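Ribulose-5-phosphate reductase 1 (Staphylococcus aureus, PDB 6XHK) catalyses the NADPH-dependent reduction of D-ribulose 5-phosphate to D-ribitol 5-phosphate, a step in wall teichoic acid biosynthesis. Local coordinates at residues A[62-70]-A[137-145]. Residues are numbered along the deposited sequence; the frame is centred on the assembly and turned at random.
Sequences LIHEGVGEV and LSIISYTEL
The carboxylate of Glu-65, reaching from strand 65-73 toward the turn between the weakly bonded helix 137-140 and helix 143-155, is held at OE1 by a salt bridge to Lys-334 of strand 334-339, while the same OE1 rests 3.7 Å from CB of Tyr-142. CG of Glu-65 stands anti to the carbonyl carbon (chi1 -66°) and the chain runs on extended, which carries the acid group past the backbone of Ser-141 to Glu-144 of helix 143-155. There it crosses the side chain of Glu-144 at about a right angle, the two carboxylate planes turned 74° apart. OE2 of Glu-65 comes within 3.1 Å of OE1 of Glu-144, and CB of Glu-144 lies 3.7 Å from CG of Glu-65. Both acids are predicted ligands of the catalytic zinc, which would account for two acceptors lying so near.

Farther along the strand the contact turns apolar. CG1 of Val-67 lies 3.7 Å from O of Leu-137 and touches its CB, the two side chains crossing at about a right angle, and CG2 faces CG2 of Ile-140. At Gly-66 the backbones come closest, its CA 4.6 Å from CA of Ser-141. The turn has bonds of its own: Ser-141 OG donates to Ser-138 O (2.7 Å) from above the carbonyl plane.

Leu-145 touches the bound NADPH; Cys-38 and His-64 complete the predicted zinc site, though the structure holds no zinc. The pairing thus joins a strand of the GroES-like domain to helix 143-155, beside the NADPH site, an arrangement consistent with the active-site cleft of zinc-containing alcohol dehydrogenases.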
loop_
_atom_site.group_PDB
_atom_site.type_symbol
_atom_site.label_atom_id
_atom_site.label_comp_id
_atom_site.label_asym_id
_atom_site.label_seq_id
_atom_site.Cartn_x
_atom_site.Cartn_y
_atom_site.Cartn_z
ATOM N N LEU A 62 14.830 -2.666 5.718
ATOM C CA LEU A 62 13.593 -3.258 5.218
ATOM C C LEU A 62 12.476 -2.281 4.864
ATOM O O LEU A 62 12.158 -2.114 3.685
ATOM C CB LEU A 62 13.071 -4.301 6.217
ATOM C CG LEU A 62 13.833 -5.630 6.201
ATOM C CD1 LEU A 62 13.164 -6.692 7.063
ATOM C CD2 LEU A 62 13.881 -6.121 4.760
ATOM N N ILE A 63 11.864 -1.651 5.860
ATOM C CA ILE A 63 10.556 -1.018 5.682
ATOM C C ILE A 63 10.607 0.119 4.665
ATOM O O ILE A 63 11.585 0.872 4.592
ATOM C CB ILE A 63 10.047 -0.525 7.053
ATOM C CG1 ILE A 63 9.958 -1.679 8.063
ATOM C CG2 ILE A 63 8.763 0.267 6.949
ATOM C CD1 ILE A 63 9.031 -2.747 7.658
ATOM N N HIS A 64 9.498 0.312 3.968
ATOM C CA HIS A 64 9.359 1.330 2.949
ATOM C C HIS A 64 8.086 2.133 2.979
ATOM O O HIS A 64 7.831 2.941 2.142
ATOM C CB HIS A 64 9.462 0.704 1.610
ATOM C CG HIS A 64 10.857 0.392 1.206
ATOM N ND1 HIS A 64 11.571 -0.645 1.750
ATOM C CD2 HIS A 64 11.669 0.969 0.299
ATOM C CE1 HIS A 64 12.764 -0.697 1.194
ATOM N NE2 HIS A 64 12.850 0.276 0.314
ATOM N N GLU A 65 7.244 1.839 3.920
ATOM C CA GLU A 65 6.026 2.613 4.172
ATOM C C GLU A 65 6.209 3.384 5.480
ATOM O O GLU A 65 6.276 2.771 6.550
ATOM C CB GLU A 65 4.821 1.682 4.292
ATOM C CG GLU A 65 4.461 0.965 3.028
ATOM C CD GLU A 65 3.227 0.097 3.166
ATOM O OE1 GLU A 65 2.715 -0.040 4.295
ATOM O OE2 GLU A 65 2.806 -0.492 2.148
ATOM N N GLY A 66 6.267 4.717 5.423
ATOM C CA GLY A 66 6.435 5.408 6.694
ATOM C C GLY A 66 6.195 6.908 6.688
ATOM O O GLY A 66 6.066 7.545 5.643
ATOM N N VAL A 67 6.168 7.479 7.894
ATOM C CA VAL A 67 6.024 8.923 8.076
ATOM C C VAL A 67 6.978 9.351 9.190
ATOM O O VAL A 67 7.389 8.528 10.010
ATOM C CB VAL A 67 4.548 9.282 8.375
ATOM C CG1 VAL A 67 4.113 8.784 9.761
ATOM C CG2 VAL A 67 4.319 10.750 8.218
ATOM N N GLY A 68 7.365 10.633 9.202
ATOM C CA GLY A 68 8.404 11.104 10.111
ATOM C C GLY A 68 8.428 12.612 10.270
ATOM O O GLY A 68 7.653 13.333 9.642
ATOM N N GLU A 69 9.327 13.093 11.136
ATOM C CA GLU A 69 9.497 14.524 11.373
ATOM C C GLU A 69 10.824 14.985 10.780
ATOM O O GLU A 69 11.805 14.232 10.767
ATOM C CB GLU A 69 9.395 14.897 12.888
ATOM C CG GLU A 69 10.315 14.184 13.949
ATOM C CD GLU A 69 10.166 14.728 15.422
ATOM O OE1 GLU A 69 9.512 15.779 15.644
ATOM O OE2 GLU A 69 10.729 14.107 16.364
ATOM N N VAL A 70 10.835 16.211 10.255
ATOM C CA VAL A 70 12.045 16.844 9.720
ATOM C C VAL A 70 12.923 17.284 10.889
ATOM O O VAL A 70 12.555 18.188 11.647
ATOM C CB VAL A 70 11.704 18.035 8.817
ATOM C CG1 VAL A 70 12.963 18.750 8.386
ATOM C CG2 VAL A 70 10.934 17.578 7.604
ATOM N N LEU A 137 -0.931 10.119 12.874
ATOM C CA LEU A 137 0.185 9.666 12.053
ATOM C C LEU A 137 0.285 8.145 12.001
ATOM O O LEU A 137 0.787 7.597 11.005
ATOM C CB LEU A 137 1.503 10.276 12.547
ATOM C CG LEU A 137 1.709 11.791 12.698
ATOM C CD1 LEU A 137 3.097 12.035 13.230
ATOM C CD2 LEU A 137 1.510 12.553 11.384
ATOM N N SER A 138 -0.194 7.447 13.039
ATOM C CA SER A 138 -0.094 5.988 13.048
ATOM C C SER A 138 -0.825 5.365 11.857
ATOM O O SER A 138 -0.450 4.284 11.380
ATOM C CB SER A 138 -0.639 5.418 14.358
ATOM O OG SER A 138 -2.042 5.614 14.454
ATOM N N ILE A 139 -1.853 6.029 11.345
ATOM C CA ILE A 139 -2.593 5.464 10.231
ATOM C C ILE A 139 -2.164 6.072 8.895
ATOM O O ILE A 139 -2.229 5.385 7.866
ATOM C CB ILE A 139 -4.112 5.588 10.496
ATOM C CG1 ILE A 139 -4.571 7.041 10.478
ATOM C CG2 ILE A 139 -4.462 4.950 11.849
ATOM C CD1 ILE A 139 -5.938 7.220 11.091
ATOM N N ILE A 140 -1.665 7.306 8.889
ATOM C CA ILE A 140 -0.934 7.846 7.757
ATOM C C ILE A 140 0.323 7.038 7.412
ATOM O O ILE A 140 0.868 7.211 6.322
ATOM C CB ILE A 140 -0.641 9.343 8.069
ATOM C CG1 ILE A 140 -1.946 10.082 8.341
ATOM C CG2 ILE A 140 0.176 10.065 7.012
ATOM C CD1 ILE A 140 -2.932 9.983 7.194
ATOM N N SER A 141 0.798 6.149 8.297
ATOM C CA SER A 141 2.033 5.417 7.981
ATOM C C SER A 141 1.890 4.564 6.712
ATOM O O SER A 141 2.835 4.459 5.915
ATOM C CB SER A 141 2.483 4.545 9.157
ATOM O OG SER A 141 1.462 3.677 9.611
ATOM N N TYR A 142 0.732 3.953 6.492
ATOM C CA TYR A 142 0.571 3.129 5.292
ATOM C C TYR A 142 -0.122 3.898 4.162
ATOM O O TYR A 142 -1.048 3.422 3.521
ATOM C CB TYR A 142 -0.149 1.823 5.626
ATOM C CG TYR A 142 -1.326 1.895 6.584
ATOM C CD1 TYR A 142 -1.219 1.434 7.888
ATOM C CD2 TYR A 142 -2.574 2.336 6.147
ATOM C CE1 TYR A 142 -2.300 1.468 8.747
ATOM C CE2 TYR A 142 -3.663 2.373 6.997
ATOM C CZ TYR A 142 -3.521 1.940 8.306
ATOM O OH TYR A 142 -4.596 1.975 9.185
ATOM N N THR A 143 0.358 5.112 3.888
ATOM C CA THR A 143 -0.065 5.897 2.732
ATOM C C THR A 143 0.465 5.376 1.394
ATOM O O THR A 143 -0.147 5.674 0.362
ATOM C CB THR A 143 0.334 7.367 2.950
ATOM O OG1 THR A 143 -0.124 7.791 4.239
ATOM C CG2 THR A 143 -0.178 8.305 1.869
ATOM N N GLU A 144 1.560 4.598 1.376
ATOM C CA GLU A 144 1.987 3.978 0.120
ATOM C C GLU A 144 0.887 3.107 -0.482
ATOM O O GLU A 144 0.704 3.086 -1.705
ATOM C CB GLU A 144 3.230 3.124 0.302
ATOM C CG GLU A 144 3.920 2.863 -1.027
ATOM C CD GLU A 144 4.629 1.525 -1.086
ATOM O OE1 GLU A 144 4.135 0.563 -0.448
ATOM O OE2 GLU A 144 5.684 1.440 -1.755
ATOM N N LEU A 145 0.176 2.339 0.345
ATOM C CA LEU A 145 -0.911 1.545 -0.210
ATOM C C LEU A 145 -1.980 2.432 -0.811
ATOM O O LEU A 145 -2.524 2.125 -1.881
ATOM C CB LEU A 145 -1.501 0.613 0.843
ATOM C CG LEU A 145 -1.021 -0.828 0.687
ATOM C CD1 LEU A 145 0.487 -0.896 0.604
ATOM C CD2 LEU A 145 -1.527 -1.695 1.813
#